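Local coordinates for L-threonine-O-3-phosphate decarboxylase (Porphyromonas gingivalis, PDB 3FKD), which probably binds pyridoxal 5'-phosphate and is thought to decarboxylate L-threonine O-3-phosphate, as a member of the class I/II aminotransferase family, at residues V258-A263 with L330-L335; R251-N256 with R319-R324. All coordinates share one frame; numbering follows the deposited sequence.

Contact 1: residues V258-A263 with L330-L335; sequences VDFITA and LFIKAL
Phe-260 meets Phe-331 and Ile-332 across two helices that run nearly parallel; the axes of the two segments come within 10.9 Å and are inclined by 19°. Take Phe-260 from its root. Its CB bond leaves the backbone across the line to the facing helix, and with CG anti to the backbone N (chi1 -164°) the ring swings in toward it. CE1 lies 3.9 Å from Phe-331 CD2 and 4.1 Å from Ile-332 CD1, which comes in at the ring edge. At the tip, CZ stands 3.7 Å from Phe-331 CD2, over one face of that second ring. The two planes meet at 86° with centroids 5.5 Å apart, an offset edge-to-face (T-shaped) pair in which Phe-260 offers the edge and Phe-331 the face. One turn further on, Ala-263 points its CB at Ile-332 CD1, 3.6 Å away. Met-302 and Ile-304 of strand 302-306 pack against Phe-331, placing the helix pair beside the sheet of the probable small domain of a fold type I PLP enzyme. No hydrogen bond crosses between the segments: helices 250-266 and 325-339 are held together here by apolar packing and by the weak electrostatics of an aromatic edge against a pi face.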
loop_
_atom_site.group_PDB
_atom_site.type_symbol
_atom_site.label_atom_id
_atom_site.label_comp_id
_atom_site.label_asym_id
_atom_site.label_seq_id
_atom_site.Cartn_x
_atom_site.Cartn_y
_atom_site.Cartn_z
ATOM N N VAL A 258 16.600 -19.892 -24.512
ATOM C CA VAL A 258 17.453 -20.987 -24.892
ATOM C C VAL A 258 18.608 -20.462 -25.761
ATOM O O VAL A 258 19.753 -20.711 -25.438
ATOM C CB VAL A 258 16.651 -22.070 -25.608
ATOM C CG1 VAL A 258 17.573 -23.096 -26.266
ATOM C CG2 VAL A 258 15.653 -22.701 -24.654
ATOM N N ASP A 259 18.321 -19.709 -26.831
ATOM C CA ASP A 259 19.403 -19.121 -27.639
ATOM C C ASP A 259 20.308 -18.208 -26.810
ATOM O O ASP A 259 21.470 -18.007 -27.153
ATOM C CB ASP A 259 18.914 -18.305 -28.837
ATOM C CG ASP A 259 17.878 -19.019 -29.679
ATOM O OD1 ASP A 259 17.710 -20.253 -29.565
ATOM O OD2 ASP A 259 17.217 -18.300 -30.465
ATOM N N PHE A 260 19.774 -17.638 -25.730
ATOM C CA PHE A 260 20.575 -16.782 -24.863
ATOM C C PHE A 260 21.501 -17.617 -23.972
ATOM O O PHE A 260 22.688 -17.315 -23.866
ATOM C CB PHE A 260 19.664 -15.886 -24.033
ATOM C CG PHE A 260 20.358 -14.702 -23.383
ATOM C CD1 PHE A 260 21.616 -14.304 -23.774
ATOM C CD2 PHE A 260 19.699 -13.954 -22.422
ATOM C CE1 PHE A 260 22.222 -13.212 -23.199
ATOM C CE2 PHE A 260 20.311 -12.869 -21.864
ATOM C CZ PHE A 260 21.584 -12.507 -22.246
ATOM N N ILE A 261 20.961 -18.675 -23.363
ATOM C CA ILE A 261 21.720 -19.516 -22.445
ATOM C C ILE A 261 22.833 -20.318 -23.122
ATOM O O ILE A 261 23.911 -20.506 -22.557
ATOM C CB ILE A 261 20.797 -20.440 -21.628
ATOM C CG1 ILE A 261 19.911 -19.580 -20.680
ATOM C CG2 ILE A 261 21.634 -21.425 -20.830
ATOM C CD1 ILE A 261 18.892 -20.354 -19.844
ATOM N N THR A 262 22.559 -20.768 -24.339
ATOM C CA THR A 262 23.501 -21.477 -25.183
ATOM C C THR A 262 24.712 -20.615 -25.484
ATOM O O THR A 262 25.871 -21.038 -25.308
ATOM C CB THR A 262 22.841 -21.824 -26.526
ATOM O OG1 THR A 262 21.725 -22.704 -26.307
ATOM C CG2 THR A 262 23.851 -22.453 -27.465
ATOM N N ALA A 263 24.461 -19.418 -25.983
ATOM C CA ALA A 263 25.549 -18.495 -26.218
ATOM C C ALA A 263 26.295 -18.222 -24.916
ATOM O O ALA A 263 27.526 -18.261 -24.909
ATOM C CB ALA A 263 25.063 -17.219 -26.845
ATOM N N LEU A 330 24.008 -8.365 -28.147
ATOM C CA LEU A 330 24.868 -7.280 -27.729
ATOM C C LEU A 330 25.292 -7.355 -26.244
ATOM O O LEU A 330 26.271 -6.717 -25.830
ATOM C CB LEU A 330 24.145 -5.985 -28.013
ATOM C CG LEU A 330 24.843 -4.702 -27.619
ATOM C CD1 LEU A 330 26.316 -4.779 -27.994
ATOM C CD2 LEU A 330 24.111 -3.535 -28.307
ATOM N N PHE A 331 24.575 -8.137 -25.446
ATOM C CA PHE A 331 24.969 -8.348 -24.065
ATOM C C PHE A 331 26.080 -9.393 -23.988
ATOM O O PHE A 331 26.933 -9.352 -23.109
ATOM C CB PHE A 331 23.750 -8.758 -23.232
ATOM C CG PHE A 331 24.086 -9.318 -21.891
ATOM C CD1 PHE A 331 23.754 -8.634 -20.743
ATOM C CD2 PHE A 331 24.717 -10.543 -21.774
ATOM C CE1 PHE A 331 24.053 -9.166 -19.491
ATOM C CE2 PHE A 331 25.034 -11.075 -20.537
ATOM C CZ PHE A 331 24.701 -10.394 -19.400
ATOM N N ILE A 332 26.063 -10.332 -24.926
ATOM C CA ILE A 332 27.123 -11.331 -25.025
ATOM C C ILE A 332 28.523 -10.736 -25.337
ATOM O O ILE A 332 29.524 -11.189 -24.801
ATOM C CB ILE A 332 26.781 -12.379 -26.074
ATOM C CG1 ILE A 332 25.523 -13.122 -25.671
ATOM C CG2 ILE A 332 27.966 -13.353 -26.266
ATOM C CD1 ILE A 332 25.820 -14.306 -24.823
ATOM N N LYS A 333 28.595 -9.737 -26.210
ATOM C CA LYS A 333 29.857 -9.048 -26.445
ATOM C C LYS A 333 30.229 -8.275 -25.191
ATOM O O LYS A 333 31.337 -8.406 -24.675
ATOM C CB LYS A 333 29.740 -8.126 -27.644
ATOM C CG LYS A 333 29.244 -8.882 -28.851
ATOM C CD LYS A 333 29.602 -8.226 -30.187
ATOM C CE LYS A 333 29.381 -9.220 -31.327
ATOM N NZ LYS A 333 28.982 -8.565 -32.625
ATOM N N ALA A 334 29.287 -7.487 -24.692
ATOM C CA ALA A 334 29.493 -6.738 -23.475
ATOM C C ALA A 334 30.179 -7.633 -22.452
ATOM O O ALA A 334 31.168 -7.252 -21.845
ATOM C CB ALA A 334 28.169 -6.240 -22.947
ATOM N N LEU A 335 29.656 -8.835 -22.270
ATOM C CA LEU A 335 30.209 -9.764 -21.296
ATOM C C LEU A 335 31.626 -10.314 -21.688
ATOM O O LEU A 335 32.589 -10.264 -20.894
ATOM C CB LEU A 335 29.197 -10.892 -21.052
ATOM C CG LEU A 335 29.531 -11.944 -19.996
ATOM C CD1 LEU A 335 29.939 -11.277 -18.721
ATOM C CD2 LEU A 335 28.339 -12.862 -19.803
#

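Contact 2: residues R251-N256 with R319-R324; sequences RKWQRN and RITTQR
Trp-253 and Asn-256, on one side of helix 250-266, meet Thr-321 and Thr-322 where strand 317-321 runs out into a loop. Trp-253 comes first. Its CG is anti to the backbone N (chi1 -157°), which carries the indole over to the loop, where NE1 donates to Thr-322 O at 2.8 Å. The bond is almost straight, 177° at the hydrogen; the oxygen lies in the indole plane, while the donor is tilted 30° from the carbonyl plane. This bond satisfies the indole N-H of a buried ring and limits its rotation. Further round the indole, CZ2 touches Thr-321 CG2 at 3.6 Å, in an oblique approach. One turn along, Asn-256 packs its CB 3.8 Å from Thr-322 CG2. Its amide is turned to a water, which accepts from Asn-256 ND2 and donates to Gln-323 O at 2.7 Å, so the helix reaches the loop both directly and through solvent. The loop is braced from within as well: Gln-323 NE2 folds back onto Thr-321 O at 2.9 Å, well above that carbonyl's plane. Both threonine hydroxyls have partners elsewhere, Thr-321 OG1 with Thr-22 O and Thr-322 OG1 with Thr-257 OG1. Trp-25 and Phe-172 meet the indole at steep angles. The contact thus ties the first turns of helix 250-266 to the end of strand 317-321, which lies between strands 302-306 and 279-284, just before Arg-324, at the N-cap position of helix 325-339.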
loop_
_atom_site.group_PDB
_atom_site.type_symbol
_atom_site.label_atom_id
_atom_site.label_comp_id
_atom_site.label_asym_id
_atom_site.label_seq_id
_atom_site.Cartn_x
_atom_site.Cartn_y
_atom_site.Cartn_z
ATOM N N ARG A 251 6.142 -18.647 -25.363
ATOM C CA ARG A 251 6.969 -19.552 -26.169
ATOM C C ARG A 251 8.113 -18.785 -26.787
ATOM O O ARG A 251 9.275 -19.172 -26.685
ATOM C CB ARG A 251 6.181 -20.265 -27.261
ATOM C CG ARG A 251 5.219 -21.260 -26.709
ATOM C CD ARG A 251 5.073 -22.482 -27.594
ATOM N NE ARG A 251 4.742 -23.648 -26.776
ATOM C CZ ARG A 251 3.610 -23.787 -26.079
ATOM N NH1 ARG A 251 2.671 -22.830 -26.108
ATOM N NH2 ARG A 251 3.421 -24.887 -25.348
ATOM N N LYS A 252 7.782 -17.663 -27.387
ATOM C CA LYS A 252 8.804 -16.860 -28.007
ATOM C C LYS A 252 9.861 -16.327 -26.983
ATOM O O LYS A 252 11.061 -16.287 -27.256
ATOM C CB LYS A 252 8.104 -15.788 -28.847
ATOM C CG LYS A 252 8.890 -14.552 -29.127
ATOM C CD LYS A 252 8.588 -13.467 -28.081
ATOM C CE LYS A 252 8.959 -12.125 -28.664
ATOM N NZ LYS A 252 8.691 -12.133 -30.175
ATOM N N TRP A 253 9.424 -15.945 -25.792
ATOM C CA TRP A 253 10.361 -15.529 -24.754
ATOM C C TRP A 253 11.275 -16.681 -24.266
ATOM O O TRP A 253 12.468 -16.508 -24.067
ATOM C CB TRP A 253 9.573 -14.986 -23.573
ATOM C CG TRP A 253 10.346 -14.055 -22.678
ATOM C CD1 TRP A 253 11.556 -13.458 -22.934
ATOM C CD2 TRP A 253 9.915 -13.566 -21.401
ATOM N NE1 TRP A 253 11.917 -12.659 -21.875
ATOM C CE2 TRP A 253 10.916 -12.686 -20.933
ATOM C CE3 TRP A 253 8.769 -13.772 -20.612
ATOM C CZ2 TRP A 253 10.805 -12.019 -19.704
ATOM C CZ3 TRP A 253 8.671 -13.126 -19.398
ATOM C CH2 TRP A 253 9.687 -12.258 -18.949
ATOM N N GLN A 254 10.665 -17.834 -24.046
ATOM C CA GLN A 254 11.292 -19.040 -23.539
ATOM C C GLN A 254 12.350 -19.465 -24.548
ATOM O O GLN A 254 13.464 -19.817 -24.195
ATOM C CB GLN A 254 10.195 -20.100 -23.443
ATOM C CG GLN A 254 10.321 -21.207 -22.458
ATOM C CD GLN A 254 8.931 -21.788 -22.118
ATOM O OE1 GLN A 254 8.529 -21.902 -20.931
ATOM N NE2 GLN A 254 8.170 -22.117 -23.170
ATOM N N ARG A 255 11.999 -19.393 -25.823
ATOM C CA ARG A 255 12.886 -19.815 -26.873
ATOM C C ARG A 255 14.042 -18.825 -27.126
ATOM O O ARG A 255 15.157 -19.240 -27.382
ATOM C CB ARG A 255 12.050 -20.226 -28.119
ATOM C CG ARG A 255 12.470 -19.728 -29.452
ATOM C CD ARG A 255 11.523 -20.241 -30.518
ATOM N NE ARG A 255 10.478 -19.282 -30.934
ATOM C CZ ARG A 255 10.711 -18.155 -31.621
ATOM N NH1 ARG A 255 11.959 -17.805 -31.946
ATOM N NH2 ARG A 255 9.701 -17.360 -31.975
ATOM N N ASN A 256 13.812 -17.531 -27.013
ATOM C CA ASN A 256 14.931 -16.597 -26.991
ATOM C C ASN A 256 15.850 -16.834 -25.795
ATOM O O ASN A 256 17.007 -16.434 -25.794
ATOM C CB ASN A 256 14.424 -15.168 -26.921
ATOM C CG ASN A 256 13.663 -14.777 -28.141
ATOM O OD1 ASN A 256 13.960 -15.252 -29.238
ATOM N ND2 ASN A 256 12.670 -13.907 -27.973
ATOM N N ARG A 319 21.598 -12.449 -11.478
ATOM C CA ARG A 319 20.356 -12.878 -12.106
ATOM C C ARG A 319 20.198 -12.105 -13.418
ATOM O O ARG A 319 20.359 -10.886 -13.431
ATOM C CB ARG A 319 19.134 -12.628 -11.182
ATOM C CG ARG A 319 17.852 -13.367 -11.641
ATOM C CD ARG A 319 16.651 -13.029 -10.848
ATOM N NE ARG A 319 16.434 -11.603 -10.924
ATOM C CZ ARG A 319 15.823 -10.874 -9.998
ATOM N NH1 ARG A 319 15.322 -11.442 -8.895
ATOM N NH2 ARG A 319 15.703 -9.579 -10.199
ATOM N N ILE A 320 19.891 -12.819 -14.502
ATOM C CA ILE A 320 19.669 -12.213 -15.813
ATOM C C ILE A 320 18.312 -12.598 -16.446
ATOM O O ILE A 320 18.009 -13.791 -16.565
ATOM C CB ILE A 320 20.733 -12.656 -16.816
ATOM C CG1 ILE A 320 22.148 -12.564 -16.230
ATOM C CG2 ILE A 320 20.589 -11.890 -18.142
ATOM C CD1 ILE A 320 22.867 -11.310 -16.567
ATOM N N THR A 321 17.510 -11.598 -16.851
ATOM C CA THR A 321 16.305 -11.842 -17.638
ATOM C C THR A 321 16.506 -11.610 -19.132
ATOM O O THR A 321 16.882 -10.520 -19.555
ATOM C CB THR A 321 15.125 -10.930 -17.209
ATOM O OG1 THR A 321 15.010 -10.959 -15.791
ATOM C CG2 THR A 321 13.795 -11.385 -17.864
ATOM N N THR A 322 16.208 -12.631 -19.923
ATOM C CA THR A 322 16.184 -12.528 -21.386
ATOM C C THR A 322 15.422 -11.297 -21.907
ATOM O O THR A 322 14.236 -11.155 -21.689
ATOM C CB THR A 322 15.553 -13.789 -21.960
ATOM O OG1 THR A 322 16.265 -14.923 -21.458
ATOM C CG2 THR A 322 15.481 -13.769 -23.535
ATOM N N GLN A 323 16.142 -10.428 -22.595
ATOM C CA GLN A 323 15.593 -9.258 -23.256
ATOM C C GLN A 323 15.392 -9.581 -24.748
ATOM O O GLN A 323 15.176 -10.730 -25.094
ATOM C CB GLN A 323 16.508 -8.060 -23.013
ATOM C CG GLN A 323 16.623 -7.676 -21.509
ATOM C CD GLN A 323 15.218 -7.533 -20.811
ATOM O OE1 GLN A 323 14.374 -6.760 -21.257
ATOM N NE2 GLN A 323 14.980 -8.319 -19.768
ATOM N N ARG A 324 15.424 -8.607 -25.637
ATOM C CA ARG A 324 15.285 -8.964 -27.073
ATOM C C ARG A 324 16.545 -9.673 -27.685
ATOM O O ARG A 324 17.653 -9.544 -27.165
ATOM C CB ARG A 324 14.933 -7.729 -27.896
ATOM C CG ARG A 324 13.572 -7.170 -27.596
ATOM C CD ARG A 324 13.428 -5.782 -28.225
ATOM N NE ARG A 324 12.233 -5.084 -27.760
ATOM C CZ ARG A 324 11.890 -3.847 -28.124
ATOM N NH1 ARG A 324 10.776 -3.309 -27.643
ATOM N NH2 ARG A 324 12.654 -3.146 -28.961
HETATM O O HOH W 1 12.799 -11.866 -25.668
#

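How the contacts relate
Helix 250-266 serves both contacts: its earlier turns meet the end of strand 317-321 in contact 2, its later turns meet helix 325-339 in contact 1. Because a three-residue loop joins that strand to that helix, the two contacts form one continuous interface, their centres about 11 Å apart. They touch physically: Phe-331 CZ is 3.5 Å from Ile-320 CD1, and Phe-260 CD2 packs 3.7 Å from Thr-322 OG1. Phe-260 also sets CE2 3.9 Å from Ile-320 CG2, so its ring joins the two contacts. The centre of contact 2 is about 16 Å from the chain's centre, that of contact 1 about 24 Å. Both are structural packing within the chain.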